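Local coordinates for chitin oligosaccahride binding protein NagB1 (Paenibacillus sp. FPU-7, PDB 7EHP) that binds the chitin oligosaccharides N,N'-diacetylchitobiose and N,N',N''-triacetylchitotriose as an extracellular solute-binding protein, probably handing them to a membrane transporter, at residues 97-102 / 325-330; 3-8 / 62-67; 231-236 / 253-258; 154-159 / 215-220; 363-368 / 384-389. All coordinates share one frame; numbering follows the deposited sequence.

Contact 1 (97-102 / 325-330); sequences KFPNLQ and AMKLSD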
# COMPACT_ATOMS: atom_id res chain seq x y z
N LYS A 97 2.59 12.71 18.47
CA LYS A 97 2.12 11.34 18.59
C LYS A 97 2.18 10.62 17.24
O LYS A 97 1.84 9.43 17.16
CB LYS A 97 0.71 11.32 19.23
CG LYS A 97 0.03 9.95 19.47
CD LYS A 97 -1.30 10.07 20.27
CE LYS A 97 -1.15 9.97 21.80
NZ LYS A 97 -0.95 8.55 22.27
N PHE A 98 2.66 11.30 16.18
CA PHE A 98 2.96 10.71 14.88
C PHE A 98 4.45 10.47 14.75
O PHE A 98 5.21 11.43 14.56
CB PHE A 98 2.50 11.62 13.74
CG PHE A 98 1.02 11.68 13.54
CD1 PHE A 98 0.37 10.71 12.80
CD2 PHE A 98 0.28 12.72 14.05
CE1 PHE A 98 -0.99 10.78 12.59
CE2 PHE A 98 -1.09 12.80 13.84
CZ PHE A 98 -1.72 11.82 13.12
N PRO A 99 4.93 9.23 14.79
CA PRO A 99 6.38 9.01 14.61
C PRO A 99 6.92 9.47 13.26
O PRO A 99 8.12 9.73 13.14
CB PRO A 99 6.54 7.50 14.83
CG PRO A 99 5.15 6.93 14.69
CD PRO A 99 4.24 8.00 15.21
N ASN A 100 6.07 9.62 12.24
CA ASN A 100 6.59 9.83 10.88
C ASN A 100 5.52 10.47 10.01
O ASN A 100 4.55 9.81 9.63
CB ASN A 100 7.07 8.51 10.29
CG ASN A 100 7.88 8.68 9.03
OD1 ASN A 100 7.70 9.64 8.27
ND2 ASN A 100 8.78 7.73 8.78
N LEU A 101 5.70 11.76 9.70
CA LEU A 101 4.85 12.48 8.76
C LEU A 101 5.61 12.89 7.50
O LEU A 101 5.15 13.79 6.78
CB LEU A 101 4.25 13.71 9.43
CG LEU A 101 3.40 13.50 10.68
CD1 LEU A 101 3.06 14.84 11.36
CD2 LEU A 101 2.14 12.74 10.29
N GLN A 102 6.76 12.26 7.22
CA GLN A 102 7.66 12.76 6.18
C GLN A 102 7.02 12.76 4.80
O GLN A 102 7.22 13.70 4.02
CB GLN A 102 8.95 11.93 6.18
CG GLN A 102 9.90 12.23 7.34
CD GLN A 102 10.94 11.13 7.56
OE1 GLN A 102 11.41 10.49 6.61
NE2 GLN A 102 11.31 10.91 8.82
N ALA A 325 -0.50 4.06 12.74
CA ALA A 325 0.40 5.12 12.33
C ALA A 325 0.85 6.00 13.49
O ALA A 325 1.83 6.74 13.34
CB ALA A 325 -0.24 5.99 11.24
N MET A 326 0.18 5.95 14.65
CA MET A 326 0.53 6.78 15.80
C MET A 326 1.15 5.95 16.93
O MET A 326 1.13 4.72 16.91
CB MET A 326 -0.69 7.57 16.31
CG MET A 326 -1.62 8.12 15.22
SD MET A 326 -3.21 8.80 15.77
CE MET A 326 -2.73 10.38 16.41
N LYS A 327 1.72 6.66 17.90
CA LYS A 327 2.28 6.01 19.08
C LYS A 327 1.16 5.56 20.01
O LYS A 327 0.27 6.35 20.34
CB LYS A 327 3.23 6.95 19.82
CG LYS A 327 4.33 7.56 18.95
CD LYS A 327 5.67 7.67 19.71
CE LYS A 327 6.75 8.42 18.92
NZ LYS A 327 6.54 9.90 18.86
N LEU A 328 1.20 4.29 20.43
CA LEU A 328 0.15 3.68 21.24
C LEU A 328 0.65 3.34 22.64
O LEU A 328 1.85 3.11 22.86
CB LEU A 328 -0.38 2.40 20.58
CG LEU A 328 -1.59 2.54 19.65
CD1 LEU A 328 -1.31 3.53 18.54
CD2 LEU A 328 -1.92 1.20 19.06
N SER A 329 -0.29 3.29 23.59
CA SER A 329 0.03 2.98 24.98
C SER A 329 0.08 1.48 25.23
O SER A 329 0.99 1.00 25.91
CB SER A 329 -1.00 3.62 25.93
OG SER A 329 -0.91 5.04 25.98
N ASP A 330 -0.87 0.74 24.67
CA ASP A 330 -1.07 -0.67 25.01
C ASP A 330 -0.72 -1.59 23.85
O ASP A 330 0.23 -2.38 23.97
CB ASP A 330 -2.53 -0.87 25.47
CG ASP A 330 -2.75 -2.18 26.20
OD1 ASP A 330 -2.07 -3.17 25.86
OD2 ASP A 330 -3.58 -2.21 27.13
O HOH W 1 3.26 8.72 11.93
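The methyl of Met326 lies over one face of the Phe98 ring, with CE 4.1 Å from the centre of that ring and 27° off its normal. The two side chains meet obliquely, and CG of Met326 is also against the ring, 3.8 Å from CE1 of Phe98. A bend at chi3 (77°) sets CE in this CH-pi position; the sulfur stands oblique to the ring, a Met-aromatic contact. A flexible thioether suits this place because it can follow the flat ring, which Leu113 of strand 109-125 touches as well. The contact joins two irregular loops, one following helix 86-92 and the other strand 323-324, and Ala325 comes within about 8 Å of a bound sugar. Lys97 crosses Met326 at about a right angle; its chain bends late, and NZ donates to Lys327 O at 3.2 Å. The carbonyl O of Lys97 in turn accepts from Lys327 N at 2.9 Å. Pro99 and Lys327 slide past each other in opposite directions, with CD of Pro99 3.8 Å from CG of Lys327. A water in the plane of the Phe98 ring, at its edge, accepts from Asn100 N and donates to Ala325 O at 2.8 Å.

Contact 2 (3-8 / 62-67); sequences VSLRHT and PKIFDL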
# COMPACT_ATOMS: atom_id res chain seq x y z
N VAL A 3 -20.82 18.05 3.94
CA VAL A 3 -19.37 17.97 4.09
C VAL A 3 -18.94 16.61 3.55
O VAL A 3 -19.26 15.57 4.14
CB VAL A 3 -18.91 18.15 5.54
CG1 VAL A 3 -17.48 17.65 5.70
CG2 VAL A 3 -19.00 19.62 5.95
N SER A 4 -18.23 16.61 2.42
CA SER A 4 -17.91 15.37 1.71
C SER A 4 -16.69 14.69 2.32
O SER A 4 -15.69 15.34 2.66
CB SER A 4 -17.67 15.66 0.23
OG SER A 4 -16.88 16.83 0.08
N LEU A 5 -16.78 13.37 2.46
CA LEU A 5 -15.71 12.56 3.02
C LEU A 5 -15.44 11.44 2.02
O LEU A 5 -16.18 10.46 1.98
CB LEU A 5 -16.08 11.99 4.39
CG LEU A 5 -14.90 11.57 5.29
CD1 LEU A 5 -15.34 11.29 6.74
CD2 LEU A 5 -14.13 10.39 4.75
N ARG A 6 -14.38 11.59 1.23
CA ARG A 6 -14.04 10.61 0.20
C ARG A 6 -13.14 9.52 0.80
O ARG A 6 -12.09 9.81 1.37
CB ARG A 6 -13.34 11.29 -0.97
CG ARG A 6 -12.62 10.32 -1.91
CD ARG A 6 -13.57 9.68 -2.90
NE ARG A 6 -14.44 10.64 -3.57
CZ ARG A 6 -14.06 11.49 -4.53
NH1 ARG A 6 -12.80 11.53 -4.97
NH2 ARG A 6 -14.96 12.31 -5.05
N HIS A 7 -13.56 8.27 0.66
CA HIS A 7 -12.80 7.14 1.17
C HIS A 7 -12.78 6.04 0.12
O HIS A 7 -13.56 6.05 -0.84
CB HIS A 7 -13.41 6.62 2.47
CG HIS A 7 -14.75 6.00 2.25
ND1 HIS A 7 -14.91 4.67 1.90
CD2 HIS A 7 -16.00 6.53 2.26
CE1 HIS A 7 -16.19 4.41 1.73
NE2 HIS A 7 -16.87 5.52 1.94
N THR A 8 -11.93 5.04 0.33
CA THR A 8 -11.81 3.93 -0.61
C THR A 8 -12.26 2.61 -0.01
O THR A 8 -11.95 1.55 -0.57
CB THR A 8 -10.38 3.81 -1.12
OG1 THR A 8 -9.51 3.52 -0.02
CG2 THR A 8 -9.93 5.12 -1.76
N PRO A 62 -13.00 16.77 -2.74
CA PRO A 62 -13.87 16.64 -1.57
C PRO A 62 -13.30 17.44 -0.42
O PRO A 62 -12.17 17.93 -0.48
CB PRO A 62 -13.85 15.13 -1.29
CG PRO A 62 -13.44 14.51 -2.61
CD PRO A 62 -12.40 15.47 -3.09
N LYS A 63 -14.09 17.58 0.65
CA LYS A 63 -13.57 18.34 1.80
C LYS A 63 -12.58 17.50 2.60
O LYS A 63 -11.57 18.01 3.09
CB LYS A 63 -14.73 18.83 2.67
CG LYS A 63 -15.67 19.85 1.97
CD LYS A 63 -14.87 20.91 1.21
CE LYS A 63 -15.73 21.91 0.42
NZ LYS A 63 -16.82 21.28 -0.38
N ILE A 64 -12.84 16.20 2.72
CA ILE A 64 -11.94 15.24 3.35
C ILE A 64 -11.77 14.09 2.38
O ILE A 64 -12.76 13.62 1.81
CB ILE A 64 -12.51 14.74 4.70
CG1 ILE A 64 -12.83 15.91 5.64
CG2 ILE A 64 -11.57 13.72 5.36
CD1 ILE A 64 -13.90 15.57 6.68
N PHE A 65 -10.53 13.62 2.17
CA PHE A 65 -10.32 12.65 1.09
C PHE A 65 -9.14 11.73 1.36
O PHE A 65 -8.10 12.15 1.86
CB PHE A 65 -10.09 13.34 -0.26
CG PHE A 65 -9.26 14.58 -0.18
CD1 PHE A 65 -7.87 14.51 -0.20
CD2 PHE A 65 -9.86 15.83 -0.10
CE1 PHE A 65 -7.09 15.66 -0.14
CE2 PHE A 65 -9.09 16.98 -0.03
CZ PHE A 65 -7.72 16.90 -0.05
N ASP A 66 -9.33 10.47 0.99
CA ASP A 66 -8.23 9.51 1.00
C ASP A 66 -7.09 10.05 0.14
O ASP A 66 -7.27 10.32 -1.05
CB ASP A 66 -8.74 8.17 0.48
CG ASP A 66 -7.73 7.06 0.63
OD1 ASP A 66 -6.62 7.18 0.07
OD2 ASP A 66 -8.05 6.08 1.33
N LEU A 67 -5.91 10.21 0.75
CA LEU A 67 -4.79 10.88 0.10
C LEU A 67 -3.51 10.09 0.34
O LEU A 67 -3.35 9.50 1.41
CB LEU A 67 -4.64 12.31 0.66
CG LEU A 67 -3.40 13.10 0.24
CD1 LEU A 67 -3.56 13.54 -1.20
CD2 LEU A 67 -3.17 14.30 1.19
O HOH W 2 -10.12 5.27 2.79
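Two parallel strands of an alpha/beta sheet, 3-7 and 64-67, pair here, Leu5 bridging to Ile64 and Arg6 to Phe65. Arg6 N donates to Ile64 O at 2.7 Å, Ile64 N to Ser4 O, and Asp66 N to Arg6 O. Before the ladder begins, Ser4 OG takes the N-H of Lys63 at 2.9 Å; serine suits this spot, its short chain holding OG between N and C (chi1 43°), where a main-chain N-H can reach it. On one face of the sheet Leu5 CG packs 4.0 Å from Ile64 CG2. On the other, CG of Pro62 sits 3.5 Å above the centre of the Arg6 guanidinium plane, while salt bridges to Glu40 and Glu55 grip NH2 of Arg6. A water accepts from Thr8 N and donates to Asp66 OD2 at 2.7 Å; Asp66 OD1 accepts from Asn284. Strand 3-7 also pairs with strand 37-41, which helix 44-58 joins to 64-68 in a beta-alpha-beta unit; Tyr286 of strand 277-288 and helix 15-31 cover the Leu5 and Ile64 face.

Contact 3 (231-236 / 253-258); sequences AFREGR and AGKTKI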
# COMPACT_ATOMS: atom_id res chain seq x y z
N ALA A 231 -7.94 -16.56 -3.20
CA ALA A 231 -7.17 -17.78 -3.43
C ALA A 231 -6.36 -18.14 -2.20
O ALA A 231 -6.34 -19.30 -1.77
CB ALA A 231 -6.25 -17.63 -4.64
N PHE A 232 -5.69 -17.15 -1.60
CA PHE A 232 -4.89 -17.42 -0.41
C PHE A 232 -5.77 -17.83 0.77
O PHE A 232 -5.48 -18.82 1.45
CB PHE A 232 -4.05 -16.19 -0.06
CG PHE A 232 -3.19 -16.40 1.14
CD1 PHE A 232 -2.13 -17.31 1.09
CD2 PHE A 232 -3.43 -15.71 2.32
CE1 PHE A 232 -1.32 -17.53 2.19
CE2 PHE A 232 -2.64 -15.92 3.43
CZ PHE A 232 -1.57 -16.83 3.37
N ARG A 233 -6.83 -17.07 1.05
CA ARG A 233 -7.58 -17.38 2.26
C ARG A 233 -8.39 -18.66 2.12
O ARG A 233 -8.73 -19.29 3.13
CB ARG A 233 -8.48 -16.19 2.65
CG ARG A 233 -9.88 -16.21 2.08
CD ARG A 233 -10.62 -14.91 2.43
NE ARG A 233 -11.89 -14.81 1.72
CZ ARG A 233 -12.50 -13.67 1.42
NH1 ARG A 233 -11.95 -12.50 1.76
NH2 ARG A 233 -13.65 -13.69 0.77
N GLU A 234 -8.70 -19.07 0.89
CA GLU A 234 -9.39 -20.34 0.67
C GLU A 234 -8.42 -21.52 0.54
O GLU A 234 -8.85 -22.62 0.18
CB GLU A 234 -10.29 -20.22 -0.57
CG GLU A 234 -11.53 -19.34 -0.34
CD GLU A 234 -12.22 -18.84 -1.62
OE1 GLU A 234 -11.93 -19.32 -2.74
OE2 GLU A 234 -13.08 -17.93 -1.50
N GLY A 235 -7.14 -21.32 0.83
CA GLY A 235 -6.20 -22.42 0.91
C GLY A 235 -5.70 -22.97 -0.41
O GLY A 235 -5.15 -24.08 -0.43
N ARG A 236 -5.88 -22.24 -1.51
CA ARG A 236 -5.42 -22.73 -2.80
C ARG A 236 -4.00 -22.29 -3.13
O ARG A 236 -3.40 -22.83 -4.07
CB ARG A 236 -6.36 -22.26 -3.91
CG ARG A 236 -7.77 -22.77 -3.72
CD ARG A 236 -8.64 -22.48 -4.90
NE ARG A 236 -9.43 -21.27 -4.70
CZ ARG A 236 -9.22 -20.16 -5.38
NH1 ARG A 236 -8.24 -20.13 -6.28
NH2 ARG A 236 -9.96 -19.08 -5.16
N ALA A 253 -14.08 -15.59 10.71
CA ALA A 253 -15.44 -16.04 10.46
C ALA A 253 -15.54 -17.19 9.46
O ALA A 253 -14.62 -18.01 9.34
CB ALA A 253 -16.31 -14.87 9.99
N GLY A 254 -16.67 -17.27 8.76
CA GLY A 254 -16.94 -18.32 7.80
C GLY A 254 -16.56 -17.97 6.38
O GLY A 254 -17.29 -18.28 5.43
N LYS A 255 -15.43 -17.29 6.23
CA LYS A 255 -14.79 -17.10 4.94
C LYS A 255 -13.47 -17.83 4.81
O LYS A 255 -13.12 -18.29 3.72
CB LYS A 255 -14.50 -15.62 4.71
CG LYS A 255 -15.68 -14.76 4.45
CD LYS A 255 -15.20 -13.35 4.44
CE LYS A 255 -16.34 -12.39 4.29
NZ LYS A 255 -16.00 -11.04 4.80
N THR A 256 -12.76 -17.94 5.93
CA THR A 256 -11.35 -18.29 5.96
C THR A 256 -11.20 -19.69 6.52
O THR A 256 -11.46 -19.93 7.71
CB THR A 256 -10.59 -17.26 6.80
OG1 THR A 256 -10.81 -15.95 6.25
CG2 THR A 256 -9.09 -17.60 6.82
N LYS A 257 -10.78 -20.62 5.66
CA LYS A 257 -10.43 -21.96 6.11
C LYS A 257 -9.31 -21.92 7.15
O LYS A 257 -9.37 -22.60 8.18
CB LYS A 257 -9.98 -22.80 4.92
CG LYS A 257 -11.02 -22.94 3.83
CD LYS A 257 -10.46 -23.66 2.62
CE LYS A 257 -11.53 -23.86 1.56
NZ LYS A 257 -12.05 -22.56 1.04
N ILE A 258 -8.31 -21.08 6.89
CA ILE A 258 -6.96 -21.25 7.38
C ILE A 258 -6.54 -20.10 8.30
O ILE A 258 -5.39 -19.65 8.26
CB ILE A 258 -6.01 -21.38 6.17
CG1 ILE A 258 -6.10 -20.10 5.32
CG2 ILE A 258 -6.36 -22.61 5.33
CD1 ILE A 258 -4.91 -19.85 4.44
O HOH W 3 -13.74 -17.04 0.68
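Arg233, at the end of helix 225-233, runs past Lys255 and Thr256 of the loop between strands 237-243 and 262-265, its chain extended from CG to NE. From CB, chi1 of 91° places CG 4.2 Å from Lys255 O, and CD lies 4.0 Å from Thr256 OG1, the two side chains crossing at about a right angle. NE donates to a water 3.1 Å away, lying at the guanidinium edge, in its plane. At the tip, CD of Lys255 covers one face, 3.9 Å above the plane and offset toward the rim, near NH2. NH1 bonds to Ala249 O and forms a salt bridge with Asp13, whose other oxygen pairs with Lys255 NZ; this shared carboxylate probably eases the repulsion between the two cations. Arginine suits the place: a long packing chain ending in a planar multiple donor. Just beyond, the helix ends in a Schellman motif: Gly235 is the C-prime residue, with the positive phi that favours glycine, and Arg236 N reaches Ala231 O. Ile258 closes on this helix end, CG1 lying 3.5 Å from Arg233 O. CD of Lys257 lies 3.1 Å from Glu234 O, and Glu234 OE1 forms a salt bridge with Arg236 NH2.

Contact 4 (154-159 / 215-220); sequences GFVPFA and YLQEGS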
# COMPACT_ATOMS: atom_id res chain seq x y z
N GLY A 154 0.07 -29.33 -6.23
CA GLY A 154 -1.19 -28.74 -6.65
C GLY A 154 -1.52 -27.40 -6.04
O GLY A 154 -2.64 -26.91 -6.24
N PHE A 155 -0.60 -26.78 -5.32
CA PHE A 155 -0.82 -25.44 -4.78
C PHE A 155 -0.29 -24.39 -5.75
O PHE A 155 0.72 -24.60 -6.42
CB PHE A 155 -0.15 -25.29 -3.42
CG PHE A 155 -0.73 -26.19 -2.37
CD1 PHE A 155 -1.95 -25.90 -1.79
CD2 PHE A 155 -0.07 -27.35 -2.00
CE1 PHE A 155 -2.49 -26.74 -0.83
CE2 PHE A 155 -0.62 -28.19 -1.04
CZ PHE A 155 -1.83 -27.88 -0.45
N VAL A 156 -1.00 -23.27 -5.84
CA VAL A 156 -0.41 -22.10 -6.48
C VAL A 156 0.67 -21.56 -5.56
O VAL A 156 0.42 -21.38 -4.36
CB VAL A 156 -1.49 -21.03 -6.74
CG1 VAL A 156 -0.87 -19.73 -7.21
CG2 VAL A 156 -2.49 -21.53 -7.76
N PRO A 157 1.90 -21.36 -6.02
CA PRO A 157 2.93 -20.81 -5.12
C PRO A 157 2.57 -19.42 -4.60
O PRO A 157 2.50 -19.22 -3.38
CB PRO A 157 4.18 -20.79 -6.00
CG PRO A 157 3.94 -21.96 -6.94
CD PRO A 157 2.49 -21.76 -7.31
N PHE A 158 2.33 -18.46 -5.49
CA PHE A 158 1.98 -17.10 -5.11
C PHE A 158 0.60 -16.79 -5.67
O PHE A 158 0.45 -16.63 -6.89
CB PHE A 158 2.98 -16.06 -5.64
CG PHE A 158 4.27 -15.98 -4.88
CD1 PHE A 158 4.34 -15.30 -3.69
CD2 PHE A 158 5.44 -16.54 -5.40
CE1 PHE A 158 5.54 -15.22 -2.98
CE2 PHE A 158 6.65 -16.45 -4.72
CZ PHE A 158 6.70 -15.79 -3.51
N ALA A 159 -0.41 -16.71 -4.79
CA ALA A 159 -1.69 -16.13 -5.19
C ALA A 159 -1.44 -14.74 -5.76
O ALA A 159 -0.68 -13.96 -5.17
CB ALA A 159 -2.64 -16.05 -3.99
N TYR A 215 5.11 -19.66 -10.92
CA TYR A 215 5.09 -19.48 -9.48
C TYR A 215 4.20 -18.30 -9.08
O TYR A 215 3.53 -18.34 -8.04
CB TYR A 215 6.51 -19.27 -8.96
CG TYR A 215 7.40 -20.49 -9.11
CD1 TYR A 215 6.86 -21.71 -9.47
CD2 TYR A 215 8.76 -20.42 -8.84
CE1 TYR A 215 7.65 -22.84 -9.59
CE2 TYR A 215 9.56 -21.54 -8.96
CZ TYR A 215 8.99 -22.75 -9.33
OH TYR A 215 9.78 -23.87 -9.45
N LEU A 216 4.21 -17.24 -9.88
CA LEU A 216 3.14 -16.26 -9.83
C LEU A 216 1.94 -16.85 -10.55
O LEU A 216 2.08 -17.38 -11.66
CB LEU A 216 3.58 -14.96 -10.49
CG LEU A 216 4.45 -14.09 -9.59
CD1 LEU A 216 5.19 -13.02 -10.40
CD2 LEU A 216 3.58 -13.44 -8.51
N GLN A 217 0.77 -16.78 -9.92
CA GLN A 217 -0.42 -17.46 -10.41
C GLN A 217 -0.70 -17.19 -11.89
O GLN A 217 -0.84 -16.04 -12.31
CB GLN A 217 -1.62 -17.03 -9.57
CG GLN A 217 -2.94 -17.54 -10.08
CD GLN A 217 -3.95 -17.62 -8.97
OE1 GLN A 217 -3.90 -16.85 -8.01
NE2 GLN A 217 -4.88 -18.55 -9.10
N GLU A 218 -0.82 -18.26 -12.66
CA GLU A 218 -1.07 -18.13 -14.09
C GLU A 218 -2.51 -17.67 -14.35
O GLU A 218 -3.42 -17.96 -13.58
CB GLU A 218 -0.83 -19.45 -14.80
CG GLU A 218 0.62 -19.88 -14.78
CD GLU A 218 0.78 -21.29 -15.31
OE1 GLU A 218 0.92 -22.23 -14.48
OE2 GLU A 218 0.71 -21.45 -16.54
N GLY A 219 -2.69 -16.97 -15.47
CA GLY A 219 -3.99 -16.40 -15.80
C GLY A 219 -4.37 -15.17 -15.00
O GLY A 219 -5.55 -14.82 -14.96
N SER A 220 -3.40 -14.49 -14.39
CA SER A 220 -3.69 -13.46 -13.40
C SER A 220 -4.25 -12.18 -14.00
O SER A 220 -4.90 -11.40 -13.29
CB SER A 220 -2.44 -13.13 -12.59
OG SER A 220 -1.49 -12.40 -13.36
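A single backbone bridge ties Phe158 to Leu216: Phe158 N donates to Tyr215 O at 2.8 Å, and Gln217 N to Phe158 O at 3.1 Å. The chain turns a corner at Pro157 and Phe158, a place that suits proline, whose ring fixes phi and leaves no N-H to satisfy; its CG packs 3.9 Å from CD1 of Tyr215. The Tyr215 side chain also touches Met144, Ala147 and Ala148 of helix 140-152. Phe158 offers the edge of its ring to the Tyr215 carbonyl, whose O lies in the ring plane 3.7 Å from CD2, and Phe158 CB packs 3.9 Å from CD2 of Leu216. Gln217 crosses Val156 at about a right angle, its CB 3.7 Å from Val156 CG1. With CG anti to the backbone N (chi1 173°), the extended chain carries OE1 to within 3.7 Å of Ala159 CA, where it accepts from Phe160 N. An alanine at Gln217 would probably leave Phe160 N without this acceptor and open a gap beside Val156 CG2, though the CB contact would remain. After the bridge, a type II turn runs from Gln217 to Ser220, with Gly219 at positive phi. Strand 156-159, paired on to strand 237-243, is held to the loop after helix 198-213 by main-chain bonds, with apolar carbons around them and one amide oxygen serving the backbone beyond the corner.

Contact 5 (363-368 / 384-389); sequences ETLEMC and DKMQKV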
# COMPACT_ATOMS: atom_id res chain seq x y z
N GLU A 363 2.03 4.87 -13.91
CA GLU A 363 1.05 4.37 -14.86
C GLU A 363 1.72 3.52 -15.94
O GLU A 363 1.22 2.46 -16.33
CB GLU A 363 0.29 5.54 -15.49
CG GLU A 363 -0.76 5.08 -16.48
CD GLU A 363 -1.45 6.23 -17.21
OE1 GLU A 363 -0.81 6.87 -18.07
OE2 GLU A 363 -2.64 6.48 -16.92
N THR A 364 2.88 3.97 -16.43
CA THR A 364 3.60 3.25 -17.47
C THR A 364 4.12 1.91 -16.95
O THR A 364 4.06 0.90 -17.66
CB THR A 364 4.73 4.13 -17.97
OG1 THR A 364 4.16 5.37 -18.43
CG2 THR A 364 5.55 3.44 -19.07
N LEU A 365 4.61 1.87 -15.71
CA LEU A 365 5.06 0.61 -15.15
C LEU A 365 3.91 -0.38 -15.06
O LEU A 365 4.07 -1.56 -15.39
CB LEU A 365 5.69 0.82 -13.77
CG LEU A 365 6.26 -0.45 -13.16
CD1 LEU A 365 7.35 -1.03 -14.10
CD2 LEU A 365 6.81 -0.20 -11.76
N GLU A 366 2.73 0.09 -14.62
CA GLU A 366 1.54 -0.77 -14.58
C GLU A 366 1.25 -1.37 -15.95
O GLU A 366 1.12 -2.60 -16.09
CB GLU A 366 0.33 0.03 -14.10
CG GLU A 366 0.26 0.20 -12.61
CD GLU A 366 -0.66 1.32 -12.18
OE1 GLU A 366 -0.76 1.55 -10.96
OE2 GLU A 366 -1.29 1.97 -13.04
N MET A 367 1.15 -0.53 -16.97
CA MET A 367 0.81 -1.04 -18.29
C MET A 367 1.90 -1.94 -18.84
O MET A 367 1.60 -2.97 -19.45
CB MET A 367 0.54 0.13 -19.24
CG MET A 367 -0.41 1.18 -18.65
SD MET A 367 -0.83 2.53 -19.78
CE MET A 367 0.60 3.62 -19.62
N CYS A 368 3.16 -1.59 -18.62
CA CYS A 368 4.27 -2.42 -19.08
C CYS A 368 4.26 -3.78 -18.41
O CYS A 368 4.53 -4.80 -19.06
CB CYS A 368 5.60 -1.72 -18.84
SG CYS A 368 5.95 -0.48 -20.09
N ASP A 384 13.44 -0.30 -21.35
CA ASP A 384 13.61 0.73 -22.37
C ASP A 384 12.49 1.77 -22.29
O ASP A 384 12.74 2.98 -22.32
CB ASP A 384 13.61 0.09 -23.76
CG ASP A 384 14.93 -0.54 -24.12
OD1 ASP A 384 15.92 -0.38 -23.38
OD2 ASP A 384 14.96 -1.24 -25.15
N LYS A 385 11.24 1.30 -22.21
CA LYS A 385 10.10 2.21 -22.15
C LYS A 385 10.04 2.93 -20.81
O LYS A 385 9.77 4.14 -20.76
CB LYS A 385 8.83 1.42 -22.42
CG LYS A 385 7.55 2.21 -22.26
CD LYS A 385 7.43 3.29 -23.34
CE LYS A 385 6.01 3.87 -23.35
NZ LYS A 385 5.90 5.12 -24.14
N MET A 386 10.30 2.22 -19.71
CA MET A 386 10.33 2.87 -18.40
C MET A 386 11.34 4.00 -18.38
O MET A 386 11.07 5.08 -17.84
CB MET A 386 10.65 1.86 -17.30
CG MET A 386 9.52 0.90 -17.03
SD MET A 386 8.03 1.84 -16.64
CE MET A 386 8.61 2.78 -15.22
N GLN A 387 12.52 3.79 -18.96
CA GLN A 387 13.53 4.84 -18.86
C GLN A 387 13.16 6.04 -19.71
O GLN A 387 13.36 7.18 -19.28
CB GLN A 387 14.92 4.32 -19.23
CG GLN A 387 16.00 5.38 -18.97
CD GLN A 387 16.00 5.87 -17.53
OE1 GLN A 387 15.59 5.14 -16.61
NE2 GLN A 387 16.48 7.09 -17.32
N LYS A 388 12.61 5.83 -20.90
CA LYS A 388 12.21 6.97 -21.72
C LYS A 388 11.17 7.81 -21.00
O LYS A 388 11.27 9.04 -20.94
CB LYS A 388 11.69 6.51 -23.09
CG LYS A 388 12.82 6.04 -24.00
CD LYS A 388 12.36 5.71 -25.41
CE LYS A 388 13.51 5.11 -26.22
NZ LYS A 388 14.61 6.10 -26.48
N VAL A 389 10.15 7.15 -20.42
CA VAL A 389 9.12 7.89 -19.69
C VAL A 389 9.73 8.58 -18.48
O VAL A 389 9.37 9.71 -18.13
CB VAL A 389 7.96 6.96 -19.32
CG1 VAL A 389 6.98 7.66 -18.38
CG2 VAL A 389 7.25 6.52 -20.57
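Leu365 and Met386 meet without a flat group between them; the flat groups stand to the outside, where Trp176 and Phe353 touch Leu365 and Trp195 touches Met386. The side chains that meet across the contact bring aliphatic carbon, sulfur and a hydroxyl. Met386 crosses Leu365 at about a right angle, its SD 3.5 Å from Leu365 CA and its CE 3.8 Å from Leu365 CB. Bends at chi2 (-56°) and chi3 (-58°) curl the chain, so the thioether lies against the helix backbone, a fit that a flexible methionine can make. The two segments belong to helices 359-373 and 379-396, an antiparallel helical hairpin; the axes of segments 363-368 and 384-389 approach to 9.9 Å, their directions 167° apart. Thr364 slides past Met386 in the opposite direction, its CG2 3.8 Å from the sulfur. Thr364 also meets Val389: Thr364 OG1 lies 3.6 Å from Val389 CG1 and Thr364 CG2 3.8 Å from Val389 CG2, while OG1 is satisfied by Lys360 O one turn back. An alanine at Met386 would probably open a gap against the Leu365 backbone and CB and deprive Thr364 CG2 of its sulfur neighbour. Cys368, small enough for a close approach, sets SG 3.8 Å from CG of Lys385. That exposed lysine spends its aliphatic stem on the interface.

Along the chain, contact 2 closes first; contact 1 then opens and encloses contact 4, followed by contact 3, before contact 5 ends the series. Contacts 1 and 2 have centres about 22 Å apart, whereas the centres of contacts 1 and 4 lie about 37 Å apart on opposite sides of the chain's centre. Contacts 2 and 4 reach the same mixed sheet. Contacts 3 and 4 touch directly, with Arg236 O probably accepting from Val156 N and Ala231 packing on Ala159. Contact 5 lies about 25 Å from contact 4, between centres. The spread fits a two-lobed solute-binding protein, with the bound chitin oligosaccharide near contacts 1 and 2 and about 10 Å from the side chain of Leu365 in contact 5.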